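Local atomic coordinates of isocitrate dehydrogenase [NAD] subunit 2, mitochondrial (Saccharomyces cerevisiae, PDB entry 3BLX), a protein that catalyses, as part of an octamer with subunit 1, the NAD-dependent oxidative decarboxylation of isocitrate to 2-oxoglutarate in the citric acid cycle and also binds RNA. Residues 132-137 with 237-242; 187-192 with 219-224. One frame throughout, in Å; residues are numbered along the deposited sequence.

Contact 1 (132-137 with 237-242)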
ATOM      1  N   VAL B 132      33.069 -32.711  27.833  1.00 34.38           N
ATOM      2  CA  VAL B 132      33.880 -31.494  27.793  1.00 47.02           C
ATOM      3  C   VAL B 132      33.863 -30.901  26.379  1.00 48.51           C
ATOM      4  O   VAL B 132      34.284 -31.563  25.428  1.00 50.20           O
ATOM      5  CB  VAL B 132      35.343 -31.747  28.246  1.00 29.28           C
ATOM      6  CG1 VAL B 132      36.137 -30.477  28.179  1.00 33.49           C
ATOM      7  CG2 VAL B 132      35.359 -32.274  29.646  1.00 37.55           C
ATOM      8  N   LEU B 133      33.368 -29.664  26.250  1.00 40.00           N
ATOM      9  CA  LEU B 133      33.320 -28.958  24.970  1.00 26.59           C
ATOM     10  C   LEU B 133      34.122 -27.652  24.995  1.00 27.34           C
ATOM     11  O   LEU B 133      33.912 -26.815  25.851  1.00 33.61           O
ATOM     12  CB  LEU B 133      31.877 -28.671  24.583  1.00 32.79           C
ATOM     13  CG  LEU B 133      31.672 -27.935  23.252  1.00 37.51           C
ATOM     14  CD1 LEU B 133      32.209 -28.756  22.114  1.00 41.12           C
ATOM     15  CD2 LEU B 133      30.219 -27.598  22.997  1.00 27.24           C
ATOM     16  N   ILE B 134      35.060 -27.491  24.073  1.00 20.01           N
ATOM     17  CA  ILE B 134      35.772 -26.235  23.939  1.00 22.89           C
ATOM     18  C   ILE B 134      35.272 -25.547  22.658  1.00 33.40           C
ATOM     19  O   ILE B 134      35.278 -26.127  21.582  1.00 36.28           O
ATOM     20  CB  ILE B 134      37.300 -26.425  23.870  1.00 26.42           C
ATOM     21  CG1 ILE B 134      37.881 -26.727  25.248  1.00 37.31           C
ATOM     22  CG2 ILE B 134      37.966 -25.164  23.424  1.00 34.88           C
ATOM     23  CD1 ILE B 134      37.658 -28.098  25.706  1.00 37.67           C
ATOM     24  N   ARG B 135      34.810 -24.311  22.766  1.00 35.71           N
ATOM     25  CA  ARG B 135      34.325 -23.618  21.593  1.00 31.64           C
ATOM     26  C   ARG B 135      35.081 -22.312  21.354  1.00 31.02           C
ATOM     27  O   ARG B 135      35.521 -21.675  22.299  1.00 23.60           O
ATOM     28  CB  ARG B 135      32.822 -23.405  21.697  1.00 28.65           C
ATOM     29  CG  ARG B 135      32.421 -22.099  22.295  1.00 38.57           C
ATOM     30  CD  ARG B 135      31.226 -21.510  21.503  1.00 54.75           C
ATOM     31  NE  ARG B 135      30.598 -20.371  22.177  1.00 56.56           N
ATOM     32  CZ  ARG B 135      29.928 -20.451  23.329  1.00 74.00           C
ATOM     33  NH1 ARG B 135      29.778 -21.615  23.959  1.00 54.87           N
ATOM     34  NH2 ARG B 135      29.405 -19.359  23.866  1.00 89.91           N
ATOM     35  N   GLU B 136      35.255 -21.937  20.082  1.00 32.00           N
ATOM     36  CA  GLU B 136      35.897 -20.670  19.723  1.00 36.38           C
ATOM     37  C   GLU B 136      34.989 -19.470  20.099  1.00 41.38           C
ATOM     38  O   GLU B 136      33.770 -19.557  20.006  1.00 20.83           O
ATOM     39  CB  GLU B 136      36.208 -20.683  18.226  1.00 42.99           C
ATOM     40  CG  GLU B 136      37.495 -19.969  17.817  1.00 49.81           C
ATOM     41  CD  GLU B 136      37.377 -18.451  17.797  1.00 66.51           C
ATOM     42  OE1 GLU B 136      36.249 -17.934  17.641  1.00 57.49           O
ATOM     43  OE2 GLU B 136      38.418 -17.770  17.930  1.00 63.07           O
ATOM     44  N   ASN B 137      35.574 -18.366  20.548  1.00 41.97           N
ATOM     45  CA  ASN B 137      34.783 -17.221  21.002  1.00 51.62           C
ATOM     46  C   ASN B 137      34.976 -15.903  20.229  1.00 57.91           C
ATOM     47  O   ASN B 137      34.159 -14.986  20.339  1.00 60.12           O
ATOM     48  CB  ASN B 137      35.044 -16.961  22.484  1.00 56.00           C
ATOM     49  CG  ASN B 137      33.888 -17.374  23.364  1.00 66.97           C
ATOM     50  OD1 ASN B 137      32.806 -17.733  22.888  1.00 51.08           O
ATOM     51  ND2 ASN B 137      34.109 -17.313  24.669  1.00 73.41           N
ATOM     52  N   ASP B 237      35.655 -39.978  27.409  1.00 45.15           N
ATOM     53  CA  ASP B 237      37.090 -40.114  27.182  1.00 50.72           C
ATOM     54  C   ASP B 237      37.561 -39.129  26.123  1.00 51.82           C
ATOM     55  O   ASP B 237      38.627 -39.291  25.533  1.00 52.08           O
ATOM     56  CB  ASP B 237      37.415 -41.529  26.705  1.00 50.95           C
ATOM     57  CG  ASP B 237      36.659 -41.906  25.427  1.00 71.16           C
ATOM     58  OD1 ASP B 237      35.430 -41.678  25.356  1.00 65.98           O
ATOM     59  OD2 ASP B 237      37.287 -42.445  24.489  1.00 61.90           O
ATOM     60  N   ALA B 238      36.758 -38.113  25.857  1.00 55.23           N
ATOM     61  CA  ALA B 238      37.083 -37.192  24.782  1.00 35.68           C
ATOM     62  C   ALA B 238      36.857 -35.753  25.147  1.00 38.30           C
ATOM     63  O   ALA B 238      36.069 -35.414  26.033  1.00 46.28           O
ATOM     64  CB  ALA B 238      36.307 -37.526  23.548  1.00 35.68           C
ATOM     65  N   VAL B 239      37.569 -34.908  24.431  1.00 36.52           N
ATOM     66  CA  VAL B 239      37.364 -33.477  24.464  1.00 37.74           C
ATOM     67  C   VAL B 239      36.936 -32.986  23.068  1.00 37.32           C
ATOM     68  O   VAL B 239      37.667 -33.146  22.088  1.00 33.92           O
ATOM     69  CB  VAL B 239      38.650 -32.814  24.885  1.00 26.39           C
ATOM     70  CG1 VAL B 239      38.744 -31.404  24.360  1.00 33.19           C
ATOM     71  CG2 VAL B 239      38.730 -32.828  26.366  1.00 44.16           C
ATOM     72  N   SER B 240      35.741 -32.421  22.973  1.00 23.19           N
ATOM     73  CA  SER B 240      35.269 -31.869  21.700  1.00 32.52           C
ATOM     74  C   SER B 240      35.689 -30.402  21.459  1.00 30.38           C
ATOM     75  O   SER B 240      35.600 -29.573  22.366  1.00 27.77           O
ATOM     76  CB  SER B 240      33.759 -31.986  21.642  1.00 26.02           C
ATOM     77  OG  SER B 240      33.353 -33.309  21.898  1.00 33.63           O
ATOM     78  N   VAL B 241      36.180 -30.085  20.261  1.00 20.38           N
ATOM     79  CA  VAL B 241      36.227 -28.686  19.821  1.00 33.09           C
ATOM     80  C   VAL B 241      35.300 -28.391  18.642  1.00 25.47           C
ATOM     81  O   VAL B 241      35.094 -29.217  17.781  1.00 24.11           O
ATOM     82  CB  VAL B 241      37.599 -28.262  19.366  1.00 21.60           C
ATOM     83  CG1 VAL B 241      38.244 -27.413  20.386  1.00 24.89           C
ATOM     84  CG2 VAL B 241      38.401 -29.466  18.972  1.00 16.69           C
ATOM     85  N   CYS B 242      34.783 -27.179  18.574  1.00 42.69           N
ATOM     86  CA  CYS B 242      34.003 -26.792  17.398  1.00 40.90           C
ATOM     87  C   CYS B 242      34.179 -25.330  17.093  1.00 31.79           C
ATOM     88  O   CYS B 242      34.615 -24.549  17.962  1.00 28.82           O
ATOM     89  CB  CYS B 242      32.532 -27.101  17.610  1.00 36.83           C
ATOM     90  SG  CYS B 242      31.818 -26.201  18.989  1.00 35.78           S
TER
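The carbonyl oxygen of Ser240 is gripped twice by strand 132-136. Ile134 N donates a hydrogen bond of 2.7 Å to Ser240 O that is almost straight at the hydrogen (178°) and lies nearly along the C=O axis. A weaker CA-H...O contact joins Leu133 CA to the same oxygen. Ile134 O likewise takes two donors, a hydrogen bond from Cys242 N at 3.2 Å and a CA-H...O contact from Val241 CA. Ser240 N bonds to Val132 O at 3.0 Å, and the ladder ends in a weak bond from Glu136 N to Cys242 O. The strands run parallel, with an angle of 21° between their axes.

Side chains pair along both faces. On one face, Leu133 CG is anti to the backbone N, and the CD1 branch reaches Ser240 CB at 3.6 Å. The same methyl lies near Cys242 SG, which also rests against Arg135 CB. Helix 244-258 packs on this face through Leu250, Ser251 and Asn254, which touch Leu133. On the other face, Ile134 and Val241 lie side by side and point the same way, with Ile134 CB 3.7 Å from Val241 CG1. Ile134 CD1 crosses obliquely to Val239 CG1 at 3.7 Å. Val132 CG1 meets the other branch of that valine, Val239 CG2, at 3.9 Å. Helix 162-178 touches Val132 and Val241.

The Arg135 chain bends at chi2, and its NH2 hydrogen-bonds Tyr142 OH. By similarity, Arg135 binds substrate and Tyr142 is critical for catalysis. Two neighbouring parallel strands, with helices packed on them, thus form part of the central sheet of an isocitrate/isopropylmalate dehydrogenase and present an arginine of the probable substrate site.

Contact 2 (187-192 with 219-224)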
ATOM      1  N   VAL B 187      34.299 -31.316  15.856  1.00 27.01           N
ATOM      2  CA  VAL B 187      32.924 -31.345  15.342  1.00 36.50           C
ATOM      3  C   VAL B 187      32.725 -30.266  14.269  1.00 39.37           C
ATOM      4  O   VAL B 187      33.114 -29.113  14.457  1.00 46.28           O
ATOM      5  CB  VAL B 187      31.890 -31.161  16.474  1.00 32.57           C
ATOM      6  CG1 VAL B 187      30.500 -30.986  15.923  1.00 44.82           C
ATOM      7  CG2 VAL B 187      31.903 -32.350  17.374  1.00 38.22           C
ATOM      8  N   HIS B 188      32.130 -30.643  13.143  1.00 22.23           N
ATOM      9  CA  HIS B 188      32.003 -29.741  12.018  1.00 26.70           C
ATOM     10  C   HIS B 188      30.792 -30.147  11.206  1.00 29.12           C
ATOM     11  O   HIS B 188      30.182 -31.166  11.488  1.00 24.09           O
ATOM     12  CB  HIS B 188      33.249 -29.829  11.156  1.00 29.95           C
ATOM     13  CG  HIS B 188      33.458 -31.183  10.567  1.00 40.96           C
ATOM     14  ND1 HIS B 188      33.196 -31.464   9.245  1.00 51.11           N
ATOM     15  CD2 HIS B 188      33.865 -32.347  11.129  1.00 33.02           C
ATOM     16  CE1 HIS B 188      33.448 -32.740   9.011  1.00 42.45           C
ATOM     17  NE2 HIS B 188      33.848 -33.298  10.139  1.00 31.41           N
ATOM     18  N   LYS B 189      30.438 -29.338  10.207  1.00 37.45           N
ATOM     19  CA  LYS B 189      29.330 -29.628   9.285  1.00 50.62           C
ATOM     20  C   LYS B 189      29.913 -30.027   7.906  1.00 57.18           C
ATOM     21  O   LYS B 189      31.096 -29.804   7.652  1.00 38.24           O
ATOM     22  CB  LYS B 189      28.375 -28.430   9.179  1.00 45.56           C
ATOM     23  CG  LYS B 189      26.891 -28.772   9.252  1.00 72.63           C
ATOM     24  CD  LYS B 189      26.566 -30.022   8.431  1.00 80.19           C
ATOM     25  CE  LYS B 189      25.157 -29.982   7.835  1.00 93.24           C
ATOM     26  NZ  LYS B 189      24.065 -29.991   8.847  1.00 67.49           N
ATOM     27  N   SER B 190      29.088 -30.627   7.042  1.00 73.94           N
ATOM     28  CA  SER B 190      29.555 -31.283   5.811  1.00 71.76           C
ATOM     29  C   SER B 190      30.799 -30.643   5.201  1.00 68.74           C
ATOM     30  O   SER B 190      30.714 -29.617   4.553  1.00 68.92           O
ATOM     31  CB  SER B 190      28.442 -31.334   4.765  1.00 76.19           C
ATOM     32  OG  SER B 190      28.887 -32.010   3.607  1.00 66.95           O
ATOM     33  N   THR B 191      31.944 -31.286   5.395  1.00 78.83           N
ATOM     34  CA  THR B 191      33.260 -30.738   5.048  1.00 77.89           C
ATOM     35  C   THR B 191      33.469 -30.320   3.571  1.00114.31           C
ATOM     36  O   THR B 191      34.279 -29.420   3.288  1.00119.65           O
ATOM     37  CB  THR B 191      34.392 -31.715   5.492  1.00 89.06           C
ATOM     38  OG1 THR B 191      35.654 -31.297   4.957  1.00 80.75           O
ATOM     39  CG2 THR B 191      34.081 -33.147   5.035  1.00 89.24           C
ATOM     40  N   ILE B 192      32.753 -30.951   2.634  1.00114.81           N
ATOM     41  CA  ILE B 192      32.960 -30.673   1.199  1.00114.80           C
ATOM     42  C   ILE B 192      32.047 -29.564   0.635  1.00117.34           C
ATOM     43  O   ILE B 192      32.376 -28.926  -0.371  1.00 97.22           O
ATOM     44  CB  ILE B 192      32.849 -31.962   0.325  1.00115.67           C
ATOM     45  CG1 ILE B 192      33.710 -31.838  -0.943  1.00 95.10           C
ATOM     46  CG2 ILE B 192      31.378 -32.303   0.012  1.00 96.69           C
ATOM     47  CD1 ILE B 192      35.198 -31.792  -0.675  1.00 79.65           C
ATOM     48  N   GLU B 219      34.149 -35.522  13.480  1.00 33.76           N
ATOM     49  CA  GLU B 219      32.781 -36.028  13.436  1.00 40.08           C
ATOM     50  C   GLU B 219      31.774 -34.994  12.919  1.00 30.34           C
ATOM     51  O   GLU B 219      31.879 -33.821  13.270  1.00 32.12           O
ATOM     52  CB  GLU B 219      32.399 -36.518  14.829  1.00 29.06           C
ATOM     53  CG  GLU B 219      31.389 -37.647  14.838  1.00 51.50           C
ATOM     54  CD  GLU B 219      31.400 -38.400  16.163  1.00 87.51           C
ATOM     55  OE1 GLU B 219      31.892 -37.848  17.178  1.00 65.47           O
ATOM     56  OE2 GLU B 219      30.920 -39.555  16.189  1.00105.43           O
ATOM     57  N   LEU B 220      30.817 -35.427  12.092  1.00 25.63           N
ATOM     58  CA  LEU B 220      29.773 -34.533  11.589  1.00 31.48           C
ATOM     59  C   LEU B 220      28.933 -34.134  12.768  1.00 33.67           C
ATOM     60  O   LEU B 220      28.611 -34.977  13.588  1.00 29.82           O
ATOM     61  CB  LEU B 220      28.879 -35.211  10.547  1.00 29.04           C
ATOM     62  CG  LEU B 220      29.346 -35.294   9.094  1.00 47.57           C
ATOM     63  CD1 LEU B 220      28.195 -35.734   8.180  1.00 44.50           C
ATOM     64  CD2 LEU B 220      29.939 -33.965   8.630  1.00 42.42           C
ATOM     65  N   ILE B 221      28.580 -32.860  12.860  1.00 25.29           N
ATOM     66  CA  ILE B 221      27.789 -32.419  13.989  1.00 36.91           C
ATOM     67  C   ILE B 221      26.483 -33.215  14.054  1.00 30.58           C
ATOM     68  O   ILE B 221      26.044 -33.551  15.131  1.00 24.23           O
ATOM     69  CB  ILE B 221      27.528 -30.922  13.953  1.00 37.42           C
ATOM     70  CG1 ILE B 221      26.940 -30.473  15.285  1.00 32.02           C
ATOM     71  CG2 ILE B 221      26.615 -30.596  12.805  1.00 37.99           C
ATOM     72  CD1 ILE B 221      26.472 -29.078  15.317  1.00 33.27           C
ATOM     73  N   ASP B 222      25.906 -33.571  12.908  1.00 32.90           N
ATOM     74  CA  ASP B 222      24.724 -34.449  12.878  1.00 34.04           C
ATOM     75  C   ASP B 222      24.952 -35.729  13.684  1.00 37.16           C
ATOM     76  O   ASP B 222      24.110 -36.123  14.477  1.00 41.76           O
ATOM     77  CB  ASP B 222      24.361 -34.891  11.457  1.00 43.51           C
ATOM     78  CG  ASP B 222      24.206 -33.744  10.481  1.00 71.38           C
ATOM     79  OD1 ASP B 222      24.991 -32.778  10.547  1.00 83.49           O
ATOM     80  OD2 ASP B 222      23.306 -33.835   9.615  1.00 69.06           O
ATOM     81  N   ASN B 223      26.081 -36.397  13.455  1.00 34.03           N
ATOM     82  CA  ASN B 223      26.335 -37.684  14.089  1.00 36.21           C
ATOM     83  C   ASN B 223      26.606 -37.514  15.580  1.00 37.57           C
ATOM     84  O   ASN B 223      26.102 -38.256  16.422  1.00 35.90           O
ATOM     85  CB  ASN B 223      27.495 -38.418  13.405  1.00 39.81           C
ATOM     86  CG  ASN B 223      27.207 -38.746  11.941  1.00 55.11           C
ATOM     87  OD1 ASN B 223      26.058 -38.976  11.545  1.00 62.09           O
ATOM     88  ND2 ASN B 223      28.264 -38.776  11.130  1.00 55.81           N
ATOM     89  N   SER B 224      27.403 -36.517  15.905  1.00 27.31           N
ATOM     90  CA  SER B 224      27.702 -36.225  17.285  1.00 27.11           C
ATOM     91  C   SER B 224      26.452 -36.055  18.107  1.00 40.03           C
ATOM     92  O   SER B 224      26.385 -36.607  19.194  1.00 47.40           O
ATOM     93  CB  SER B 224      28.539 -34.964  17.402  1.00 34.95           C
ATOM     94  OG  SER B 224      29.762 -35.110  16.711  1.00 56.25           O
TER
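His188 CG lies between the backbone N and the carbonyl group (chi1 62°), and this turns the ring back toward the end of the neighbouring strand. The Lys189 chain bends at chi2 (-42°) and again at chi3 and chi4, which brings its amine to Asp222. The contact closes a beta-alpha-beta unit: strand 183-188, helix 195-208 and strand 215-220, with the two strands parallel and adjacent.

Both backbone polar atoms of His188 are used. Its N bonds to Glu219 O at 3.2 Å, and His188 O accepts Ile221 N at 2.7 Å. The second bond ties the first turn of helix 221-230 to the neighbouring strand. The imidazole approaches obliquely, with His188 CD2 3.3 Å from Glu219 O and His188 CE1 3.7 Å from Leu220 CD2. Its ND1 donates to Lys189 O at 3.1 Å from above the carbonyl plane, which helps fix the ring's rotation. An alanine here would probably loosen the turn after the strand, since the ND1 bond and the ring's packing on Leu220 would be lost.

Lys189 NZ makes a weak, long salt bridge to Asp222 OD1 at 3.4 Å. Both residues belong to the active site by similarity: Lys189 as critical for catalysis, Asp222 as a magnesium and substrate ligand. Thr241 of subunit 1 makes a weak hydrogen bond to Asp222 OD2. The amine and the helix start nearby would be expected to favour an ionised Asp222.

Val187 and Ile221 cross at about a right angle, with Val187 CG1 3.6 Å from Ile221 CB. The other valine branch, CG2, lies 3.6 Å from Ser224 OG, and that hydroxyl also makes a weak bond to Leu220 O.

The two contacts lie in one mixed sheet, with centres about 14 Å apart. Strands 130-136, 238-242, 183-188 and 215-220 stand next to one another in that order. Strand 238-242 of contact 1 and strand 183-188 of contact 2 are direct neighbours, and Val187 N probably bonds to Val241 O. Along the chain, contact 2 is nested inside the loop that contact 1 closes. Helix 221-230 leads on to strand 238-242, and helix 244-258 packs against both contacts. Arg135 of contact 1 points to Tyr142 and Asp248 of its own chain, while Lys189 and Asp222 of contact 2 face subunit 1, consistent with active sites shared between subunits, as in this family.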